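Local coordinates for alcohol dehydrogenase, zinc-containing (Streptococcus pneumoniae serotype 2, PDB 5YLN), which probably catalyses the zinc-dependent, NAD+-linked oxidation of alcohols to aldehydes or ketones, as in other members of the zinc-containing alcohol dehydrogenase family, at residues K6-V11 with T60-E65; A16-V21 with S327-A332; C258-G263 with E279-K284. All blocks are in the same frame, centred on the assembly; numbering follows the deposited sequence.

Interaction 1: K6-V11 with T60-E65; sequences KAYTYV and TILGHE. With ZN (zinc ion), chain E.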
loop_
_atom_site.group_PDB
_atom_site.type_symbol
_atom_site.label_atom_id
_atom_site.label_comp_id
_atom_site.label_asym_id
_atom_site.label_seq_id
_atom_site.Cartn_x
_atom_site.Cartn_y
_atom_site.Cartn_z
ATOM N N LYS A 6 -25.671 -22.369 -27.830
ATOM C CA LYS A 6 -25.770 -22.762 -26.428
ATOM C C LYS A 6 -24.888 -21.860 -25.583
ATOM O O LYS A 6 -23.817 -21.423 -26.025
ATOM C CB LYS A 6 -25.333 -24.212 -26.202
ATOM C CG LYS A 6 -26.100 -25.295 -26.991
ATOM C CD LYS A 6 -27.578 -25.215 -26.796
ATOM C CE LYS A 6 -28.032 -25.916 -25.530
ATOM N NZ LYS A 6 -29.487 -26.208 -25.584
ATOM N N ALA A 7 -25.329 -21.627 -24.344
ATOM C CA ALA A 7 -24.661 -20.744 -23.394
ATOM C C ALA A 7 -25.087 -21.086 -21.966
ATOM O O ALA A 7 -26.184 -21.600 -21.740
ATOM C CB ALA A 7 -24.974 -19.283 -23.705
ATOM N N TYR A 8 -24.203 -20.799 -21.005
ATOM C CA TYR A 8 -24.484 -20.959 -19.577
ATOM C C TYR A 8 -24.784 -19.586 -18.980
ATOM O O TYR A 8 -23.886 -18.746 -18.840
ATOM C CB TYR A 8 -23.320 -21.630 -18.846
ATOM C CG TYR A 8 -23.743 -22.315 -17.559
ATOM C CD1 TYR A 8 -24.788 -23.240 -17.557
ATOM C CD2 TYR A 8 -23.107 -22.037 -16.346
ATOM C CE1 TYR A 8 -25.196 -23.871 -16.374
ATOM C CE2 TYR A 8 -23.490 -22.668 -15.159
ATOM C CZ TYR A 8 -24.536 -23.581 -15.177
ATOM O OH TYR A 8 -24.920 -24.200 -14.007
ATOM N N THR A 9 -26.042 -19.373 -18.607
ATOM C CA THR A 9 -26.555 -18.072 -18.205
ATOM C C THR A 9 -26.843 -18.051 -16.709
ATOM O O THR A 9 -27.375 -19.016 -16.157
ATOM C CB THR A 9 -27.850 -17.735 -18.961
ATOM O OG1 THR A 9 -28.842 -18.722 -18.648
ATOM C CG2 THR A 9 -27.633 -17.694 -20.476
ATOM N N TYR A 10 -26.502 -16.938 -16.067
ATOM C CA TYR A 10 -26.999 -16.630 -14.736
ATOM C C TYR A 10 -28.477 -16.248 -14.813
ATOM O O TYR A 10 -28.884 -15.476 -15.688
ATOM C CB TYR A 10 -26.183 -15.486 -14.132
ATOM C CG TYR A 10 -26.672 -15.018 -12.778
ATOM C CD1 TYR A 10 -26.740 -15.895 -11.703
ATOM C CD2 TYR A 10 -27.030 -13.695 -12.564
ATOM C CE1 TYR A 10 -27.170 -15.478 -10.456
ATOM C CE2 TYR A 10 -27.466 -13.263 -11.312
ATOM C CZ TYR A 10 -27.543 -14.164 -10.265
ATOM O OH TYR A 10 -27.980 -13.767 -9.006
ATOM N N VAL A 11 -29.290 -16.788 -13.903
ATOM C CA VAL A 11 -30.729 -16.509 -13.869
ATOM C C VAL A 11 -31.116 -15.671 -12.651
ATOM O O VAL A 11 -31.637 -14.560 -12.783
ATOM C CB VAL A 11 -31.565 -17.806 -13.915
ATOM C CG1 VAL A 11 -33.049 -17.471 -14.075
ATOM C CG2 VAL A 11 -31.088 -18.714 -15.026
ATOM N N THR A 60 -27.353 -13.056 -18.104
ATOM C CA THR A 60 -26.004 -12.833 -18.612
ATOM C C THR A 60 -25.288 -14.155 -18.835
ATOM O O THR A 60 -25.392 -15.081 -18.025
ATOM C CB THR A 60 -25.193 -11.983 -17.621
ATOM O OG1 THR A 60 -25.857 -10.742 -17.368
ATOM C CG2 THR A 60 -23.821 -11.693 -18.170
ATOM N N ILE A 61 -24.531 -14.243 -19.928
ATOM C CA ILE A 61 -23.713 -15.432 -20.110
ATOM C C ILE A 61 -22.490 -15.331 -19.206
ATOM O O ILE A 61 -21.856 -14.272 -19.095
ATOM C CB ILE A 61 -23.322 -15.609 -21.586
ATOM C CG1 ILE A 61 -24.589 -15.545 -22.458
ATOM C CG2 ILE A 61 -22.588 -16.938 -21.787
ATOM C CD1 ILE A 61 -24.379 -15.761 -23.929
ATOM N N LEU A 62 -22.196 -16.424 -18.510
ATOM C CA LEU A 62 -21.158 -16.465 -17.494
ATOM C C LEU A 62 -19.782 -16.710 -18.103
ATOM O O LEU A 62 -19.636 -17.080 -19.271
ATOM C CB LEU A 62 -21.481 -17.542 -16.449
ATOM C CG LEU A 62 -22.589 -17.165 -15.463
ATOM C CD1 LEU A 62 -23.129 -18.380 -14.756
ATOM C CD2 LEU A 62 -22.109 -16.150 -14.450
ATOM N N GLY A 63 -18.759 -16.459 -17.290
ATOM C CA GLY A 63 -17.411 -16.817 -17.673
ATOM C C GLY A 63 -16.612 -15.683 -18.284
ATOM O O GLY A 63 -17.125 -14.883 -19.072
ATOM N N HIS A 64 -15.344 -15.611 -17.920
ATOM C CA HIS A 64 -14.474 -14.601 -18.488
ATOM C C HIS A 64 -13.073 -15.145 -18.746
ATOM O O HIS A 64 -12.103 -14.407 -18.615
ATOM C CB HIS A 64 -14.401 -13.369 -17.570
ATOM C CG HIS A 64 -14.141 -13.705 -16.140
ATOM N ND1 HIS A 64 -15.149 -14.042 -15.264
ATOM C CD2 HIS A 64 -12.986 -13.788 -15.438
ATOM C CE1 HIS A 64 -14.628 -14.301 -14.078
ATOM N NE2 HIS A 64 -13.320 -14.152 -14.154
ATOM N N GLU A 65 -12.945 -16.425 -19.107
ATOM C CA GLU A 65 -11.657 -17.035 -19.441
ATOM C C GLU A 65 -11.827 -17.894 -20.683
ATOM O O GLU A 65 -12.829 -18.615 -20.805
ATOM C CB GLU A 65 -11.128 -17.895 -18.293
ATOM C CG GLU A 65 -11.006 -17.158 -16.928
ATOM C CD GLU A 65 -10.933 -18.130 -15.775
ATOM O OE1 GLU A 65 -9.828 -18.618 -15.474
ATOM O OE2 GLU A 65 -11.996 -18.476 -15.209
HETATM ZN ZN ZN E . -11.870 -14.610 -12.734
#
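Thr9 of strand 4-12 and Ile61 of the loop 60-65 form a single antiparallel bridge, a non-hydrogen-bonded pair framed by two backbone bonds. Leu62 N donates to Tyr8 O at 2.9 Å, almost straight (171°) and nearly along the C=O axis, and Tyr10 N donates to Thr60 O, also at 2.9 Å. CA-H...O contacts join Ile61 CA to Tyr8 O and Thr9 CA to Thr60 O. The Leu62 side chain points toward the strand, beside the bond its own N-H makes. Leu62 CB sits 3.6 Å from Tyr8 O, and with CG anti to the carbonyl carbon (chi1 -75°) the chain runs on so that Leu62 CG lies 4.0 Å from Tyr10 N. At the fork, Leu62 CD1 meets CD2 of the Tyr8 ring at 4.0 Å, the two side chains lying alongside and pointing the same way, while Leu62 CD2 meets CB of Tyr10 at 4.1 Å. Helix 43-50 also packs on Leu62, through Ile48 and Ile49. The bridge thus ties the N-terminal hairpin to the loop between helix 43-50 and strand 66-72 of the GroES-like catalytic domain, just ahead of the zinc ligand His64. Beyond Leu62 the chain runs on extended through Gly63, whose phi is positive, and His64, its CG in the crowded position between N and the carbonyl carbon (chi1 48°), puts NE2 on the zinc ion at 2.1 Å. Cys42 SG binds the same metal, and Trp114 meets the imidazole edge-to-face. Toward the start of strand 4-12 the Ala7 methyl CB rests against Ile61 CD1 at 3.6 Å, with Ile61 CG2 close by.

Interaction 2: A16-V21 with S327-A332; sequences ASFVDV and SEIEKA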
loop_
_atom_site.group_PDB
_atom_site.type_symbol
_atom_site.label_atom_id
_atom_site.label_comp_id
_atom_site.label_asym_id
_atom_site.label_seq_id
_atom_site.Cartn_x
_atom_site.Cartn_y
_atom_site.Cartn_z
ATOM N N ALA A 16 -28.286 -21.152 -12.357
ATOM C CA ALA A 16 -27.764 -20.912 -13.689
ATOM C C ALA A 16 -28.232 -22.047 -14.593
ATOM O O ALA A 16 -28.520 -23.151 -14.121
ATOM C CB ALA A 16 -26.236 -20.809 -13.690
ATOM N N SER A 17 -28.314 -21.776 -15.895
ATOM C CA SER A 17 -28.980 -22.700 -16.803
ATOM C C SER A 17 -28.291 -22.713 -18.160
ATOM O O SER A 17 -27.998 -21.652 -18.719
ATOM C CB SER A 17 -30.467 -22.324 -16.947
ATOM O OG SER A 17 -31.278 -23.112 -16.088
ATOM N N PHE A 18 -28.027 -23.919 -18.672
ATOM C CA PHE A 18 -27.515 -24.141 -20.027
ATOM C C PHE A 18 -28.683 -24.046 -21.009
ATOM O O PHE A 18 -29.560 -24.919 -21.023
ATOM C CB PHE A 18 -26.833 -25.513 -20.092
ATOM C CG PHE A 18 -26.045 -25.773 -21.357
ATOM C CD1 PHE A 18 -24.960 -24.975 -21.696
ATOM C CD2 PHE A 18 -26.364 -26.838 -22.189
ATOM C CE1 PHE A 18 -24.227 -25.227 -22.846
ATOM C CE2 PHE A 18 -25.634 -27.087 -23.341
ATOM C CZ PHE A 18 -24.568 -26.281 -23.666
ATOM N N VAL A 19 -28.711 -22.984 -21.826
ATOM C CA VAL A 19 -29.894 -22.630 -22.612
ATOM C C VAL A 19 -29.482 -22.165 -24.009
ATOM O O VAL A 19 -28.309 -21.906 -24.286
ATOM C CB VAL A 19 -30.732 -21.535 -21.916
ATOM C CG1 VAL A 19 -31.290 -22.047 -20.602
ATOM C CG2 VAL A 19 -29.872 -20.291 -21.685
ATOM N N ASP A 20 -30.479 -22.054 -24.893
ATOM C CA ASP A 20 -30.298 -21.437 -26.205
ATOM C C ASP A 20 -30.445 -19.923 -26.114
ATOM O O ASP A 20 -31.435 -19.422 -25.570
ATOM C CB ASP A 20 -31.325 -21.944 -27.217
ATOM C CG ASP A 20 -31.351 -23.441 -27.325
ATOM O OD1 ASP A 20 -30.306 -24.025 -27.687
ATOM O OD2 ASP A 20 -32.422 -24.026 -27.042
ATOM N N VAL A 21 -29.478 -19.199 -26.696
ATOM C CA VAL A 21 -29.523 -17.751 -26.839
ATOM C C VAL A 21 -29.158 -17.391 -28.278
ATOM O O VAL A 21 -28.710 -18.232 -29.059
ATOM C CB VAL A 21 -28.578 -17.037 -25.844
ATOM C CG1 VAL A 21 -29.002 -17.349 -24.408
ATOM C CG2 VAL A 21 -27.146 -17.472 -26.080
ATOM N N SER A 327 -21.220 -29.023 -23.511
ATOM C CA SER A 327 -22.574 -29.504 -23.261
ATOM C C SER A 327 -22.708 -30.139 -21.886
ATOM O O SER A 327 -23.830 -30.349 -21.417
ATOM C CB SER A 327 -22.981 -30.512 -24.326
ATOM O OG SER A 327 -21.998 -31.518 -24.418
ATOM N N GLU A 328 -21.593 -30.458 -21.234
ATOM C CA GLU A 328 -21.623 -30.975 -19.876
ATOM C C GLU A 328 -21.148 -29.924 -18.872
ATOM O O GLU A 328 -20.614 -30.265 -17.816
ATOM C CB GLU A 328 -20.786 -32.251 -19.771
ATOM C CG GLU A 328 -21.205 -33.387 -20.731
ATOM C CD GLU A 328 -22.521 -34.093 -20.334
ATOM O OE1 GLU A 328 -23.145 -33.693 -19.327
ATOM O OE2 GLU A 328 -22.934 -35.057 -21.030
ATOM N N ILE A 329 -21.347 -28.640 -19.189
ATOM C CA ILE A 329 -20.867 -27.576 -18.313
ATOM C C ILE A 329 -21.510 -27.649 -16.925
ATOM O O ILE A 329 -20.858 -27.319 -15.928
ATOM C CB ILE A 329 -21.092 -26.205 -18.976
ATOM C CG1 ILE A 329 -20.467 -25.112 -18.127
ATOM C CG2 ILE A 329 -22.588 -25.959 -19.186
ATOM C CD1 ILE A 329 -19.899 -23.947 -18.914
ATOM N N GLU A 330 -22.768 -28.100 -16.828
ATOM C CA GLU A 330 -23.389 -28.319 -15.519
ATOM C C GLU A 330 -22.549 -29.246 -14.647
ATOM O O GLU A 330 -22.335 -28.978 -13.464
ATOM C CB GLU A 330 -24.799 -28.905 -15.669
ATOM C CG GLU A 330 -25.793 -28.043 -16.418
ATOM C CD GLU A 330 -26.994 -27.646 -15.571
ATOM O OE1 GLU A 330 -27.130 -28.157 -14.437
ATOM O OE2 GLU A 330 -27.801 -26.813 -16.038
ATOM N N LYS A 331 -22.088 -30.361 -15.210
ATOM C CA LYS A 331 -21.206 -31.246 -14.452
ATOM C C LYS A 331 -19.912 -30.544 -14.066
ATOM O O LYS A 331 -19.367 -30.795 -12.985
ATOM C CB LYS A 331 -20.873 -32.499 -15.256
ATOM C CG LYS A 331 -21.975 -33.529 -15.368
ATOM C CD LYS A 331 -21.576 -34.532 -16.432
ATOM C CE LYS A 331 -22.669 -35.555 -16.704
ATOM N NZ LYS A 331 -22.573 -36.694 -15.760
ATOM N N ALA A 332 -19.383 -29.698 -14.957
ATOM C CA ALA A 332 -18.126 -29.006 -14.670
ATOM C C ALA A 332 -18.266 -28.108 -13.444
ATOM O O ALA A 332 -17.387 -28.075 -12.575
ATOM C CB ALA A 332 -17.672 -28.190 -15.887
#
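Phe18 sends its ring from strand 15-22 toward helix 329-337 because CG stands anti to the backbone N (chi1 -170°). Ile329 answers with CG1 anti to its own N (chi1 -174°), which leaves the CG2 methyl in the crowded position between N and the carbonyl carbon, turned at the ring. That methyl does the touching: Ile329 CG2 lies 3.6 Å from Phe18 CD1 and 4.1 Å from Phe18 CE1, the two side chains crossing obliquely. The far end of the ring reaches the residue that opens the other segment, with Phe18 CZ 3.8 Å from Ser327 CA, so the aromatic group spans from the backbone of Ser327 to the first turn of the helix. Ser327 OG turns elsewhere, to Asp352. Glu330 folds back by a bend at chi2 and brings OE2 to 3.9 Å from Phe18 N, a neighbourly approach rather than a bond. Glu328, at the N-cap, gives its carbonyl to Ala332 N within the opening turn. Apolar contact with Phe18 therefore dominates at this surface of the catalytic domain, where residues from the end of the chain pack on the N-terminal hairpin. The Phe18 side chain also touches Lys6 of strand 4-12 and Ile353, and Ile329 continues inward onto Ile349 of strand 347-350 and onto Gln124. Helix 329-337 is thus flanked by the two-stranded N-terminal hairpin and by strand 347-350 of the mixed sheet.

Interaction 3: C258-G263 with E279-K284; sequences CQKIIG and EFDLDK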
loop_
_atom_site.group_PDB
_atom_site.type_symbol
_atom_site.label_atom_id
_atom_site.label_comp_id
_atom_site.label_asym_id
_atom_site.label_seq_id
_atom_site.Cartn_x
_atom_site.Cartn_y
_atom_site.Cartn_z
ATOM N N CYS A 258 -2.746 -12.253 7.549
ATOM C CA CYS A 258 -1.706 -11.552 6.804
ATOM C C CYS A 258 -1.126 -10.396 7.601
ATOM O O CYS A 258 0.093 -10.174 7.590
ATOM C CB CYS A 258 -2.268 -11.041 5.481
ATOM S SG CYS A 258 -2.384 -12.310 4.232
ATOM N N GLN A 259 -1.977 -9.645 8.304
ATOM C CA GLN A 259 -1.466 -8.460 8.976
ATOM C C GLN A 259 -0.719 -8.829 10.249
ATOM O O GLN A 259 0.059 -8.016 10.751
ATOM C CB GLN A 259 -2.590 -7.447 9.235
ATOM C CG GLN A 259 -3.554 -7.788 10.321
ATOM C CD GLN A 259 -4.598 -6.687 10.530
ATOM O OE1 GLN A 259 -4.404 -5.533 10.123
ATOM N NE2 GLN A 259 -5.714 -7.045 11.172
ATOM N N LYS A 260 -0.885 -10.057 10.736
ATOM C CA LYS A 260 -0.140 -10.525 11.896
ATOM C C LYS A 260 1.251 -11.073 11.562
ATOM O O LYS A 260 2.089 -11.189 12.463
ATOM C CB LYS A 260 -0.963 -11.583 12.632
ATOM C CG LYS A 260 -2.205 -10.976 13.289
ATOM C CD LYS A 260 -2.686 -11.833 14.444
ATOM C CE LYS A 260 -3.567 -11.046 15.419
ATOM N NZ LYS A 260 -4.423 -10.051 14.719
ATOM N N ILE A 261 1.531 -11.417 10.307
ATOM C CA ILE A 261 2.791 -12.069 9.969
ATOM C C ILE A 261 3.701 -11.194 9.134
ATOM O O ILE A 261 4.858 -11.571 8.908
ATOM C CB ILE A 261 2.562 -13.416 9.252
ATOM C CG1 ILE A 261 1.791 -13.219 7.931
ATOM C CG2 ILE A 261 1.847 -14.375 10.183
ATOM C CD1 ILE A 261 1.970 -14.362 6.876
ATOM N N ILE A 262 3.218 -10.048 8.668
ATOM C CA ILE A 262 4.006 -9.203 7.801
ATOM C C ILE A 262 5.085 -8.509 8.624
ATOM O O ILE A 262 4.857 -8.090 9.760
ATOM C CB ILE A 262 3.085 -8.209 7.075
ATOM C CG1 ILE A 262 3.814 -7.581 5.900
ATOM C CG2 ILE A 262 2.507 -7.174 8.034
ATOM C CD1 ILE A 262 4.164 -8.580 4.814
ATOM N N GLY A 263 6.296 -8.444 8.074
ATOM C CA GLY A 263 7.402 -7.825 8.768
ATOM C C GLY A 263 7.571 -6.370 8.404
ATOM O O GLY A 263 6.875 -5.854 7.531
ATOM N N GLU A 279 -11.084 -5.292 9.557
ATOM C CA GLU A 279 -10.476 -4.489 10.610
ATOM C C GLU A 279 -8.968 -4.412 10.380
ATOM O O GLU A 279 -8.252 -5.415 10.479
ATOM C CB GLU A 279 -10.790 -5.053 11.997
ATOM C CG GLU A 279 -10.166 -4.208 13.112
ATOM C CD GLU A 279 -10.965 -4.228 14.406
ATOM O OE1 GLU A 279 -10.378 -4.522 15.469
ATOM O OE2 GLU A 279 -12.182 -3.948 14.356
ATOM N N PHE A 280 -8.496 -3.212 10.072
ATOM C CA PHE A 280 -7.090 -2.928 9.825
ATOM C C PHE A 280 -6.468 -2.397 11.116
ATOM O O PHE A 280 -6.892 -1.356 11.623
ATOM C CB PHE A 280 -6.989 -1.923 8.678
ATOM C CG PHE A 280 -5.612 -1.602 8.274
ATOM C CD1 PHE A 280 -4.650 -2.599 8.199
ATOM C CD2 PHE A 280 -5.271 -0.306 7.925
ATOM C CE1 PHE A 280 -3.365 -2.300 7.817
ATOM C CE2 PHE A 280 -3.979 -0.005 7.535
ATOM C CZ PHE A 280 -3.030 -1.002 7.483
ATOM N N ASP A 281 -5.464 -3.110 11.642
ATOM C CA ASP A 281 -4.887 -2.831 12.962
ATOM C C ASP A 281 -3.868 -1.691 12.921
ATOM O O ASP A 281 -2.724 -1.831 13.353
ATOM C CB ASP A 281 -4.232 -4.085 13.531
ATOM C CG ASP A 281 -5.230 -5.132 13.944
ATOM O OD1 ASP A 281 -6.414 -4.782 14.113
ATOM O OD2 ASP A 281 -4.824 -6.307 14.099
ATOM N N LEU A 282 -4.321 -0.530 12.437
ATOM C CA LEU A 282 -3.433 0.625 12.318
ATOM C C LEU A 282 -2.802 1.029 13.652
ATOM O O LEU A 282 -1.717 1.619 13.662
ATOM C CB LEU A 282 -4.192 1.810 11.711
ATOM C CG LEU A 282 -3.808 2.285 10.310
ATOM C CD1 LEU A 282 -4.562 3.549 9.984
ATOM C CD2 LEU A 282 -2.304 2.496 10.146
ATOM N N ASP A 283 -3.451 0.715 14.786
ATOM C CA ASP A 283 -2.834 1.004 16.080
ATOM C C ASP A 283 -1.508 0.267 16.237
ATOM O O ASP A 283 -0.573 0.796 16.847
ATOM C CB ASP A 283 -3.790 0.667 17.242
ATOM C CG ASP A 283 -4.418 -0.735 17.143
ATOM O OD1 ASP A 283 -4.741 -1.187 16.026
ATOM O OD2 ASP A 283 -4.615 -1.376 18.203
ATOM N N LYS A 284 -1.390 -0.927 15.659
ATOM C CA LYS A 284 -0.151 -1.687 15.755
ATOM C C LYS A 284 0.765 -1.468 14.556
ATOM O O LYS A 284 1.992 -1.560 14.692
ATOM C CB LYS A 284 -0.455 -3.189 15.884
ATOM C CG LYS A 284 -1.528 -3.556 16.943
ATOM C CD LYS A 284 -1.208 -2.982 18.318
ATOM C CE LYS A 284 -2.289 -3.357 19.342
ATOM N NZ LYS A 284 -2.276 -2.439 20.521
#
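The end of helix 252-261, which follows strand 242-247 of the Rossmann-type parallel sheet, is clasped here to the turn between strand 278-280 and helix 282-285. Gln259 is the centrepiece: CG lies in the crowded position between N and the carbonyl carbon, and the chain then runs extended, so the amide grips two backbone groups. Asp281 N donates to Gln259 OE1 at 3.0 Å, very straight (175°) but from above the carbonyl plane. Gln259 NE2 donates to Glu279 O at 3.1 Å, in that carbonyl's plane, and also bonds Asp256 of its own helix. These partners hold the amide's rotation. The same OE1 lies at the edge of the Phe280 ring, 3.5 Å from CD1. The Asp281 carboxylate is stacked on the amide with planes 14° apart; this puts its OD2 3.1 Å from Gln259 NE2, yet the angle is too poor for a hydrogen bond. Asp281 OD2 instead has a long salt bridge to Lys260 NZ at 3.8 Å, while the ammonium has its stronger partner in Asp256. Asp281 centres an inverse gamma turn and takes the N-cap position of helix 282-285. Phe280 pairs with an antiparallel strand of the second subunit, and Val292 of the second subunit packs on it. A coenzyme domain whose edge carries a beta ladder on into its partner is characteristic of medium-chain zinc alcohol dehydrogenase dimers.

Interactions 1 and 2 are neighbours, their centres about 8 Å apart, and share the two-stranded antiparallel sheet of 4-12 and 15-22: probable backbone hydrogen bonds such as Ala7 O to Val19 N (2.9 Å) join them. Along the chain they cross, so the N-terminal hairpin is held both by the loop leading to the zinc ligand His64 and by helix 329-337, near the C-terminal end. Interaction 3 opens after interaction 1 closes and is nested inside the span of interaction 2, its centre about 39 Å and 43 Å from those of interactions 1 and 2, across the chain's centre. The first two thus shape the catalytic domain, the third the Rossmann-type domain at the dimer interface.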